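Local coordinates for PA14 domain-containing protein (PDB 6QDI), which probably senses plant biomass outside the cell through tandem calcium-binding PA14 domains, which form the extracellular part of a membrane-bound RsgI-type anti-sigma factor, at residues G3-Y8 and A141-Y146; R48-I53 and D105-Y110; I155-E160 and S290-R295; T203-V208 and G255-V260. One frame throughout, in Å; residues are numbered along the deposited sequence.

In the fold
The four contacts come as two pairs, one in each PA14 domain. Interactions 1 and 2 share the sheet holding strands 4-9, 44-53, 104-113 and 138-140, with their centres about 9 Å apart. Interactions 3 and 4 share the corresponding sheet, with strands 157-162, 198-207, 257-266 and 292-293, their centres also about 9 Å apart. Along the chain, interaction 1 encloses interaction 2, and then interaction 3 encloses interaction 4. Between the domains the centres of interactions 2 and 4 are about 40 Å apart, and no contact of one pair touches the other. In each domain the outer contact joins the two ends and the inner one pairs central strands, consistent with tandem sensory modules.

Interaction 1 of 4, residues G3-Y8 and A141-Y146; sequences GLRGDY and AEPKHY
Ala141 O receives two donors. Arg5 NE gives it a hydrogen bond of 2.9 Å with an N-H...O angle of 152°, and a water lying 2.8 Å from Ala141 O donates to it as well. That same water accepts from Arg5 NH2 at 2.9 Å, so the edge of the guanidinium is held to the carbonyl both directly and through solvent. Arg5 leaves the strand with CG anti to the backbone N (chi1 -179°), and a bend at chi3 (-65°) brings NE round to the carbonyl. One face of the guanidinium is then covered by the ring of Pro143, whose CG sits over its centre, 3.6 Å from Arg5 CZ. Arg5 NH1 finds its partner in Thr20 OG1.

Asp7 reaches residues 141-146 through water, while its OD1 is held directly by Thr20 OG1. Separate waters bridge Asp7 OD2 to Lys144 N, Asp7 OD1 to Lys144 O and Asp7 OD2 to Tyr146 OH. The last bridge is short, 2.6 Å from the water to Asp7 OD2 and the same from the water to Tyr146 OH.

Tyr146 also stacks on Phe17 and meets Phe9 edge-to-face. Residues 141-146 thus leave strand 138-140 and begin the linker to the second PA14 domain by running over strand 4-9, itself flanked in the sheet by strands 17-23 and 44-53.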
# COMPACT_ATOMS: atom_id res chain seq x y z
N GLY A 3 -19.97 -4.17 11.62
CA GLY A 3 -18.60 -3.71 11.48
C GLY A 3 -18.39 -3.05 10.14
O GLY A 3 -19.35 -2.83 9.40
N LEU A 4 -17.14 -2.68 9.85
CA LEU A 4 -16.78 -2.11 8.53
C LEU A 4 -15.80 -3.05 7.88
O LEU A 4 -15.04 -3.77 8.52
CB LEU A 4 -16.18 -0.69 8.64
CG LEU A 4 -17.14 0.36 9.17
CD1 LEU A 4 -16.43 1.70 9.31
CD2 LEU A 4 -18.39 0.46 8.31
N ARG A 5 -15.80 -3.03 6.54
CA ARG A 5 -14.82 -3.82 5.76
C ARG A 5 -13.51 -3.04 5.71
O ARG A 5 -13.48 -1.91 5.18
CB ARG A 5 -15.30 -4.11 4.33
CG ARG A 5 -14.25 -4.95 3.61
CD ARG A 5 -14.83 -5.71 2.47
NE ARG A 5 -15.80 -6.72 2.93
CZ ARG A 5 -15.49 -7.88 3.46
NH1 ARG A 5 -14.26 -8.24 3.67
NH2 ARG A 5 -16.48 -8.70 3.86
N GLY A 6 -12.44 -3.65 6.24
CA GLY A 6 -11.11 -3.09 6.21
C GLY A 6 -10.32 -3.80 5.11
O GLY A 6 -10.18 -5.03 5.15
N ASP A 7 -9.78 -3.00 4.17
CA ASP A 7 -8.84 -3.46 3.16
C ASP A 7 -7.49 -2.95 3.62
O ASP A 7 -7.28 -1.73 3.79
CB ASP A 7 -9.24 -2.93 1.80
CG ASP A 7 -10.51 -3.55 1.28
OD1 ASP A 7 -10.77 -4.73 1.50
OD2 ASP A 7 -11.28 -2.79 0.66
N TYR A 8 -6.57 -3.89 3.78
CA TYR A 8 -5.26 -3.64 4.32
C TYR A 8 -4.21 -3.73 3.23
O TYR A 8 -4.13 -4.73 2.50
CB TYR A 8 -4.94 -4.68 5.45
CG TYR A 8 -5.78 -4.46 6.70
CD1 TYR A 8 -7.14 -4.79 6.73
CD2 TYR A 8 -5.22 -3.90 7.82
CE1 TYR A 8 -7.92 -4.55 7.84
CE2 TYR A 8 -5.98 -3.63 8.95
CZ TYR A 8 -7.33 -3.94 8.95
OH TYR A 8 -8.04 -3.67 10.11
N ALA A 141 -19.15 -2.99 3.84
CA ALA A 141 -19.25 -3.07 2.39
C ALA A 141 -18.89 -4.48 1.91
O ALA A 141 -18.22 -5.23 2.58
CB ALA A 141 -18.35 -2.03 1.75
N GLU A 142 -19.37 -4.80 0.69
CA GLU A 142 -18.94 -6.01 -0.04
C GLU A 142 -17.48 -5.86 -0.43
O GLU A 142 -17.03 -4.73 -0.68
CB GLU A 142 -19.73 -6.15 -1.35
CG GLU A 142 -21.24 -6.14 -1.22
CD GLU A 142 -21.74 -7.25 -0.35
OE1 GLU A 142 -21.32 -8.39 -0.62
OE2 GLU A 142 -22.46 -7.02 0.52
N PRO A 143 -16.71 -6.96 -0.49
CA PRO A 143 -15.31 -6.82 -0.86
C PRO A 143 -15.10 -6.37 -2.29
O PRO A 143 -15.78 -6.84 -3.21
CB PRO A 143 -14.74 -8.23 -0.71
CG PRO A 143 -15.73 -9.03 0.03
CD PRO A 143 -17.06 -8.34 -0.13
N LYS A 144 -14.22 -5.39 -2.45
CA LYS A 144 -13.72 -4.97 -3.75
C LYS A 144 -12.63 -5.95 -4.16
O LYS A 144 -11.75 -6.26 -3.35
CB LYS A 144 -13.12 -3.55 -3.68
CG LYS A 144 -12.49 -3.08 -4.98
CD LYS A 144 -11.99 -1.65 -5.00
CE LYS A 144 -11.44 -1.35 -6.40
NZ LYS A 144 -10.99 0.04 -6.56
N HIS A 145 -12.63 -6.35 -5.43
CA HIS A 145 -11.64 -7.27 -5.95
C HIS A 145 -10.34 -6.56 -6.27
O HIS A 145 -10.35 -5.49 -6.91
CB HIS A 145 -12.21 -7.98 -7.18
CG HIS A 145 -11.20 -8.71 -7.99
ND1 HIS A 145 -10.62 -9.87 -7.56
CD2 HIS A 145 -10.65 -8.43 -9.20
CE1 HIS A 145 -9.76 -10.30 -8.47
NE2 HIS A 145 -9.76 -9.45 -9.48
N TYR A 146 -9.23 -7.17 -5.82
CA TYR A 146 -7.90 -6.73 -6.14
C TYR A 146 -7.23 -7.94 -6.76
O TYR A 146 -7.53 -9.10 -6.44
CB TYR A 146 -7.13 -6.25 -4.89
CG TYR A 146 -7.67 -4.95 -4.31
CD1 TYR A 146 -8.69 -4.93 -3.34
CD2 TYR A 146 -7.22 -3.73 -4.76
CE1 TYR A 146 -9.18 -3.70 -2.84
CE2 TYR A 146 -7.72 -2.54 -4.30
CZ TYR A 146 -8.69 -2.51 -3.35
OH TYR A 146 -9.17 -1.28 -2.90
O HOH W 1 -19.18 -7.76 3.45
O HOH W 2 -13.67 -3.78 -0.19
O HOH W 3 -11.63 -6.53 -0.61
O HOH W 4 -10.79 -0.71 -0.90

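Interaction 2 of 4, residues R48-I53 and D105-Y110; sequences RWTGKI and DIKLEY
Trp49 and Leu108 form a hydrogen-bonded antiparallel pair in the PA14 beta-sandwich, where strands 44-53 and 104-113 lie side by side. The backbone bonds are reciprocal: Trp49 N reaches Leu108 O at 2.8 Å with the N-H nearly straight at the oxygen (174°), and Leu108 N returns to Trp49 O. Gly51 and Ile106 repeat the pattern, more loosely from Gly51 N to Ile106 O (3.2 Å).

The apolar contacts gather on the side of Trp49, Leu108 and Ile106. Leu108 CD2 lies 3.8 Å from Trp49 CE3, and Tyr110 CB approaches Trp49 CZ3. Strand 117-125 of the facing sheet covers this layer with Val119 and Leu121. Trp49 NE1 is hydrogen-bonded to Asp23 OD2, and Tyr110 OH to the backbone O of the calcium ligand Asp68.

Salt bridges lie elsewhere. Lys52 NZ meets Asp105 OD1 at 2.7 Å, from above the carboxylate plane, and a water ties that oxygen to Gly51 O. On the side opposite Trp49, Arg48 grips Glu109 side-on: both nitrogens go to one oxygen, from the same face of the carboxylate. Arg48 NE is 2.8 Å from Glu109 OE2, on its anti side, and Arg48 NH2 is 3.2 Å from Glu109 OE2.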
# COMPACT_ATOMS: atom_id res chain seq x y z
N ARG A 48 -8.12 1.01 4.33
CA ARG A 48 -9.36 1.68 3.99
C ARG A 48 -10.52 0.88 4.58
O ARG A 48 -10.65 -0.32 4.32
CB ARG A 48 -9.59 1.80 2.51
CG ARG A 48 -10.88 2.50 2.14
CD ARG A 48 -11.13 2.57 0.66
NE ARG A 48 -10.14 3.37 -0.02
CZ ARG A 48 -9.25 2.92 -0.90
NH1 ARG A 48 -9.11 1.66 -1.17
NH2 ARG A 48 -8.40 3.81 -1.46
N TRP A 49 -11.36 1.56 5.35
CA TRP A 49 -12.62 0.99 5.83
C TRP A 49 -13.79 1.55 5.08
O TRP A 49 -13.89 2.78 4.87
CB TRP A 49 -12.83 1.26 7.33
CG TRP A 49 -11.93 0.47 8.22
CD1 TRP A 49 -12.11 -0.80 8.63
CD2 TRP A 49 -10.71 0.92 8.83
NE1 TRP A 49 -11.10 -1.19 9.43
CE2 TRP A 49 -10.22 -0.15 9.58
CE3 TRP A 49 -9.97 2.13 8.80
CZ2 TRP A 49 -9.05 -0.07 10.30
CZ3 TRP A 49 -8.79 2.19 9.54
CH2 TRP A 49 -8.35 1.10 10.25
N THR A 50 -14.71 0.68 4.65
CA THR A 50 -15.90 1.08 3.94
C THR A 50 -17.13 0.33 4.47
O THR A 50 -17.07 -0.84 4.86
CB THR A 50 -15.78 0.85 2.42
OG1 THR A 50 -15.38 -0.48 2.17
CG2 THR A 50 -14.78 1.82 1.80
N GLY A 51 -18.25 1.03 4.38
CA GLY A 51 -19.53 0.42 4.67
C GLY A 51 -20.54 1.51 4.93
O GLY A 51 -20.49 2.60 4.32
N LYS A 52 -21.48 1.22 5.83
CA LYS A 52 -22.54 2.17 6.20
C LYS A 52 -22.55 2.38 7.69
O LYS A 52 -22.12 1.50 8.45
CB LYS A 52 -23.90 1.64 5.79
CG LYS A 52 -24.01 1.24 4.34
CD LYS A 52 -24.13 2.42 3.42
CE LYS A 52 -24.68 1.95 2.05
NZ LYS A 52 -24.82 3.07 1.11
N ILE A 53 -23.02 3.56 8.07
CA ILE A 53 -23.20 3.94 9.48
C ILE A 53 -24.64 4.39 9.70
O ILE A 53 -25.20 5.08 8.85
CB ILE A 53 -22.18 5.02 9.91
CG1 ILE A 53 -22.27 5.32 11.40
CG2 ILE A 53 -22.32 6.28 9.11
CD1 ILE A 53 -21.12 6.16 11.90
N ASP A 105 -23.22 6.32 3.91
CA ASP A 105 -21.90 5.85 3.56
C ASP A 105 -20.88 6.33 4.59
O ASP A 105 -20.97 7.45 5.10
CB ASP A 105 -21.52 6.38 2.20
CG ASP A 105 -22.34 5.75 1.09
OD1 ASP A 105 -22.52 4.51 1.14
OD2 ASP A 105 -22.75 6.46 0.20
N ILE A 106 -19.89 5.49 4.83
CA ILE A 106 -18.74 5.84 5.64
C ILE A 106 -17.52 5.27 4.91
O ILE A 106 -17.52 4.11 4.48
CB ILE A 106 -18.83 5.36 7.12
CG1 ILE A 106 -17.54 5.70 7.87
CG2 ILE A 106 -19.18 3.89 7.22
CD1 ILE A 106 -17.71 5.58 9.37
N LYS A 107 -16.47 6.08 4.83
CA LYS A 107 -15.16 5.66 4.32
C LYS A 107 -14.11 6.28 5.20
O LYS A 107 -14.16 7.51 5.44
CB LYS A 107 -14.99 6.09 2.86
CG LYS A 107 -13.61 5.74 2.31
CD LYS A 107 -13.48 5.97 0.80
CE LYS A 107 -13.79 7.36 0.34
NZ LYS A 107 -13.58 7.50 -1.13
N LEU A 108 -13.17 5.50 5.69
CA LEU A 108 -12.10 6.01 6.52
C LEU A 108 -10.81 5.42 5.95
O LEU A 108 -10.66 4.21 5.90
CB LEU A 108 -12.29 5.61 7.98
CG LEU A 108 -11.40 6.35 9.02
CD1 LEU A 108 -11.97 6.19 10.42
CD2 LEU A 108 -9.96 5.92 9.07
N GLU A 109 -9.90 6.31 5.54
CA GLU A 109 -8.59 5.92 5.06
C GLU A 109 -7.53 6.31 6.10
O GLU A 109 -7.65 7.35 6.75
CB GLU A 109 -8.31 6.58 3.72
CG GLU A 109 -9.16 6.00 2.61
CD GLU A 109 -9.10 6.70 1.27
OE1 GLU A 109 -8.42 7.73 1.14
OE2 GLU A 109 -9.70 6.15 0.33
N TYR A 110 -6.52 5.46 6.24
CA TYR A 110 -5.54 5.59 7.32
C TYR A 110 -4.17 5.14 6.82
O TYR A 110 -4.09 4.18 6.03
CB TYR A 110 -6.01 4.66 8.48
CG TYR A 110 -4.89 4.36 9.45
CD1 TYR A 110 -4.52 5.25 10.44
CD2 TYR A 110 -4.11 3.22 9.28
CE1 TYR A 110 -3.43 5.01 11.25
CE2 TYR A 110 -2.98 2.99 10.04
CZ TYR A 110 -2.63 3.90 11.02
OH TYR A 110 -1.52 3.65 11.78
O HOH W 5 -20.32 3.03 1.54

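Interaction 3 of 4, residues I155-E160 and S290-R295; sequences IGLFYE and SCLYPR
Pro294 and Leu292 bury the most surface here, the first against the carbonyl oxygen of Gly156, the second against its CA and C, with Ile155 and Leu157 answering from the other segment. The Pro294 ring is tightly set. Its CD lies only 3.2 Å from Gly156 O and 3.6 Å from Ile155 CG1, the isoleucine side chain crossing the proline at about a right angle. Ile155 reaches it because CG1 is placed between the backbone N and the carbonyl carbon (chi1 64°). At another corner of the ring, Pro294 CB packs against Phe158 CB at 4.1 Å. Having no N-H, Pro294 cannot continue the backbone pairing at this point.

Leu292 contributes both backbone and side chain. Leu292 O accepts from Gly156 N at 2.9 Å along a nearly straight N-H (171°), although the donor stands well above the carbonyl plane; a second, weak bond comes to it from Ile155 N. Leu292 CB rests against Gly156 CA and C, both at 3.7 Å, and Leu292 CD2 meets the branch point Leu157 CG at 4.0 Å. Leu157 CD2 reaches further, to 3.5 Å from Tyr293 O. Gly156 has a positive phi (127°), where a CB would press on the carbonyl oxygen of Ile155; strand 157-162 begins just after it.

Leu292 continues inward onto Ile206, and Leu157 onto Ile179. What results is the closure of the second PA14 beta-sandwich: the short last strand 292-293 comes back beside the start of the domain, so that its first and last strands lie together along strand 198-207.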
# COMPACT_ATOMS: atom_id res chain seq x y z
N ILE A 155 5.79 -16.99 -8.59
CA ILE A 155 5.73 -16.75 -7.16
C ILE A 155 6.40 -15.47 -6.69
O ILE A 155 6.30 -15.15 -5.49
CB ILE A 155 6.31 -17.96 -6.36
CG1 ILE A 155 7.79 -18.18 -6.64
CG2 ILE A 155 5.46 -19.20 -6.67
CD1 ILE A 155 8.40 -19.24 -5.74
N GLY A 156 7.05 -14.72 -7.59
CA GLY A 156 7.72 -13.48 -7.20
C GLY A 156 9.17 -13.47 -7.66
O GLY A 156 9.65 -14.39 -8.31
N LEU A 157 9.86 -12.38 -7.30
CA LEU A 157 11.28 -12.25 -7.56
C LEU A 157 12.08 -12.45 -6.29
O LEU A 157 11.63 -12.13 -5.19
CB LEU A 157 11.64 -10.87 -8.16
CG LEU A 157 11.08 -10.60 -9.56
CD1 LEU A 157 11.41 -9.18 -9.99
CD2 LEU A 157 11.56 -11.59 -10.61
N PHE A 158 13.32 -12.93 -6.45
CA PHE A 158 14.23 -12.99 -5.31
C PHE A 158 14.67 -11.58 -4.91
O PHE A 158 14.95 -10.76 -5.77
CB PHE A 158 15.45 -13.78 -5.75
CG PHE A 158 16.25 -14.26 -4.63
CD1 PHE A 158 15.80 -15.38 -3.88
CD2 PHE A 158 17.36 -13.59 -4.19
CE1 PHE A 158 16.50 -15.81 -2.78
CE2 PHE A 158 18.09 -14.03 -3.10
CZ PHE A 158 17.66 -15.15 -2.41
N TYR A 159 14.70 -11.31 -3.60
CA TYR A 159 15.20 -10.04 -3.11
C TYR A 159 16.40 -10.19 -2.21
O TYR A 159 16.58 -11.21 -1.53
CB TYR A 159 14.13 -9.29 -2.31
CG TYR A 159 13.75 -9.75 -0.91
CD1 TYR A 159 14.56 -9.50 0.19
CD2 TYR A 159 12.55 -10.41 -0.70
CE1 TYR A 159 14.15 -9.86 1.45
CE2 TYR A 159 12.12 -10.76 0.56
CZ TYR A 159 12.94 -10.51 1.66
OH TYR A 159 12.49 -10.83 2.90
N GLU A 160 17.21 -9.13 -2.21
CA GLU A 160 18.32 -8.96 -1.27
C GLU A 160 18.19 -7.51 -0.78
O GLU A 160 18.18 -6.58 -1.59
CB GLU A 160 19.67 -9.17 -1.97
CG GLU A 160 19.87 -10.57 -2.48
CD GLU A 160 20.99 -10.61 -3.52
OE1 GLU A 160 20.72 -10.40 -4.71
OE2 GLU A 160 22.15 -10.77 -3.09
N SER A 290 2.09 -13.75 -10.87
CA SER A 290 1.93 -14.89 -11.74
C SER A 290 2.96 -14.98 -12.84
O SER A 290 3.14 -16.07 -13.39
CB SER A 290 0.52 -14.82 -12.36
OG SER A 290 0.42 -13.65 -13.14
N CYS A 291 3.60 -13.86 -13.18
CA CYS A 291 4.63 -13.84 -14.21
C CYS A 291 6.05 -13.65 -13.71
O CYS A 291 6.97 -13.53 -14.53
CB CYS A 291 4.28 -12.77 -15.23
SG CYS A 291 2.76 -13.12 -16.17
N LEU A 292 6.26 -13.66 -12.38
CA LEU A 292 7.56 -13.43 -11.78
C LEU A 292 8.07 -14.72 -11.15
O LEU A 292 7.34 -15.38 -10.39
CB LEU A 292 7.45 -12.36 -10.70
CG LEU A 292 7.05 -10.96 -11.22
CD1 LEU A 292 6.81 -10.02 -10.04
CD2 LEU A 292 8.06 -10.40 -12.20
N TYR A 293 9.34 -15.05 -11.44
CA TYR A 293 9.97 -16.22 -10.87
C TYR A 293 11.33 -15.87 -10.32
O TYR A 293 12.06 -15.05 -10.90
CB TYR A 293 10.15 -17.31 -11.94
CG TYR A 293 8.88 -17.84 -12.52
CD1 TYR A 293 8.17 -17.12 -13.48
CD2 TYR A 293 8.36 -19.05 -12.12
CE1 TYR A 293 6.99 -17.61 -14.03
CE2 TYR A 293 7.20 -19.54 -12.68
CZ TYR A 293 6.53 -18.84 -13.65
OH TYR A 293 5.39 -19.37 -14.21
N PRO A 294 11.75 -16.53 -9.22
CA PRO A 294 13.04 -16.20 -8.64
C PRO A 294 14.21 -16.87 -9.36
O PRO A 294 15.34 -16.46 -9.16
CB PRO A 294 12.93 -16.69 -7.20
CG PRO A 294 11.89 -17.71 -7.25
CD PRO A 294 10.91 -17.32 -8.31
N ARG A 295 13.93 -17.92 -10.12
CA ARG A 295 14.95 -18.69 -10.87
C ARG A 295 14.38 -19.09 -12.22
O ARG A 295 13.18 -18.89 -12.48
CB ARG A 295 15.30 -19.98 -10.13
CG ARG A 295 16.00 -19.78 -8.84
CD ARG A 295 17.42 -19.28 -9.08
NE ARG A 295 18.20 -19.57 -7.92
CZ ARG A 295 18.78 -20.74 -7.61
NH1 ARG A 295 19.43 -20.84 -6.47
NH2 ARG A 295 18.79 -21.76 -8.46
OXT ARG A 295 15.17 -19.61 -13.06

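Interaction 4 of 4, residues T203-V208 and G255-V260; sequences TGFIQV and GQRVEV
Ile206 and Val258 face each other as a hydrogen-bonded antiparallel pair and anchor the tight side of this contact. Val258 N donates to Ile206 O at 2.8 Å, Ile206 N returns to Val258 O, and Gly204 pairs with Val260 in the same way. On the face of Ile206, Val258 and Val260 the side chains are buried: Ile206 CG1 meets Val260 CG1 at 4.0 Å, and Val208 CG2 meets Val258 CG2 at 3.9 Å. Val260 CG1, set between its backbone N and carbonyl carbon (chi1 58°), lies 3.5 Å from Gly204 O, over a residue that has no side chain to intervene.

The other side, with Phe205, Gln207, Arg257 and Glu259, is far more open. There the exposed Arg257 lays its guanidinium over Phe205 in a cation-pi stack, the planes 25° apart and CZ of Arg257 3.8 Å from the ring centroid. Arg257 NH1 stands over the middle of the ring and also forms a salt bridge with the C-terminal carboxylate of Arg295. A water in the guanidinium plane links Arg257 NH2 to Gln207 OE1, while Gln207 NE2 donates to Gly255 O at 2.9 Å. Glu259 CB and CG touch Phe205 at CE2 and CZ, and the Glu259 carboxylate forms a salt bridge with Arg230.

In the sheet, strand 198-207 runs between strand 257-266 on one flank and strands 157-162 and 292-293 on the other, and strand 223-228 follows beyond 257-266. The buried face looks across to strand 212-220 of the second sheet, where Phe216 meets Ile206 and Tyr214 meets Val208.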
# COMPACT_ATOMS: atom_id res chain seq x y z
N THR A 203 16.10 -10.09 -8.37
CA THR A 203 16.54 -10.89 -9.48
C THR A 203 15.56 -12.03 -9.75
O THR A 203 14.90 -12.56 -8.87
CB THR A 203 17.95 -11.47 -9.22
OG1 THR A 203 17.96 -12.23 -8.01
CG2 THR A 203 19.03 -10.42 -9.23
N GLY A 204 15.57 -12.46 -11.01
CA GLY A 204 14.82 -13.63 -11.44
C GLY A 204 14.46 -13.50 -12.88
O GLY A 204 15.28 -13.04 -13.70
N PHE A 205 13.24 -13.93 -13.19
CA PHE A 205 12.76 -14.00 -14.59
C PHE A 205 11.33 -13.54 -14.63
O PHE A 205 10.55 -13.84 -13.74
CB PHE A 205 12.89 -15.42 -15.15
CG PHE A 205 14.31 -15.85 -15.32
CD1 PHE A 205 15.04 -16.34 -14.23
CD2 PHE A 205 14.97 -15.72 -16.51
CE1 PHE A 205 16.37 -16.67 -14.35
CE2 PHE A 205 16.30 -16.09 -16.64
CZ PHE A 205 17.00 -16.53 -15.55
N ILE A 206 10.99 -12.85 -15.73
CA ILE A 206 9.61 -12.56 -16.07
C ILE A 206 9.23 -13.51 -17.20
O ILE A 206 9.92 -13.55 -18.22
CB ILE A 206 9.47 -11.09 -16.53
CG1 ILE A 206 9.99 -10.12 -15.46
CG2 ILE A 206 8.02 -10.78 -16.91
CD1 ILE A 206 10.18 -8.70 -15.90
N GLN A 207 8.17 -14.29 -17.00
CA GLN A 207 7.73 -15.18 -18.05
C GLN A 207 6.53 -14.57 -18.73
O GLN A 207 5.53 -14.26 -18.08
CB GLN A 207 7.48 -16.60 -17.53
CG GLN A 207 7.35 -17.59 -18.70
CD GLN A 207 7.66 -19.03 -18.32
OE1 GLN A 207 7.55 -19.40 -17.15
NE2 GLN A 207 8.10 -19.83 -19.28
N VAL A 208 6.64 -14.40 -20.03
CA VAL A 208 5.74 -13.57 -20.81
C VAL A 208 4.42 -14.29 -21.05
O VAL A 208 4.40 -15.43 -21.48
CB VAL A 208 6.41 -13.20 -22.13
CG1 VAL A 208 5.47 -12.50 -23.10
CG2 VAL A 208 7.66 -12.38 -21.85
N GLY A 255 5.51 -17.45 -23.06
CA GLY A 255 6.45 -18.44 -22.49
C GLY A 255 7.88 -18.02 -22.47
O GLY A 255 8.70 -18.67 -21.85
N GLN A 256 8.23 -16.90 -23.10
CA GLN A 256 9.58 -16.43 -23.09
C GLN A 256 9.98 -16.04 -21.67
O GLN A 256 9.19 -15.44 -20.96
CB GLN A 256 9.72 -15.23 -24.05
CG GLN A 256 11.09 -14.62 -24.13
CD GLN A 256 11.24 -13.62 -25.22
OE1 GLN A 256 10.34 -13.44 -26.06
NE2 GLN A 256 12.40 -12.99 -25.26
N ARG A 257 11.20 -16.36 -21.27
CA ARG A 257 11.74 -16.01 -19.97
C ARG A 257 12.71 -14.88 -20.19
O ARG A 257 13.73 -15.01 -20.86
CB ARG A 257 12.39 -17.21 -19.29
CG ARG A 257 11.38 -18.10 -18.60
CD ARG A 257 11.94 -19.46 -18.22
NE ARG A 257 13.27 -19.41 -17.60
CZ ARG A 257 13.55 -19.29 -16.30
NH1 ARG A 257 14.81 -19.25 -15.92
NH2 ARG A 257 12.61 -19.13 -15.37
N VAL A 258 12.38 -13.73 -19.60
CA VAL A 258 13.18 -12.52 -19.68
C VAL A 258 13.93 -12.39 -18.37
O VAL A 258 13.33 -12.29 -17.30
CB VAL A 258 12.26 -11.28 -19.93
CG1 VAL A 258 13.06 -10.01 -19.91
CG2 VAL A 258 11.44 -11.46 -21.20
N GLU A 259 15.25 -12.43 -18.42
CA GLU A 259 16.08 -12.32 -17.20
C GLU A 259 16.00 -10.89 -16.68
O GLU A 259 16.19 -9.95 -17.44
CB GLU A 259 17.51 -12.71 -17.50
CG GLU A 259 18.39 -12.88 -16.27
CD GLU A 259 19.83 -13.28 -16.63
OE1 GLU A 259 20.84 -12.68 -16.16
OE2 GLU A 259 20.00 -14.18 -17.38
N VAL A 260 15.74 -10.71 -15.38
CA VAL A 260 15.60 -9.38 -14.81
C VAL A 260 16.53 -9.20 -13.63
O VAL A 260 16.60 -10.06 -12.73
CB VAL A 260 14.15 -9.06 -14.45
CG1 VAL A 260 13.52 -10.01 -13.48
CG2 VAL A 260 13.97 -7.63 -13.98
O HOH W 6 9.74 -19.24 -15.45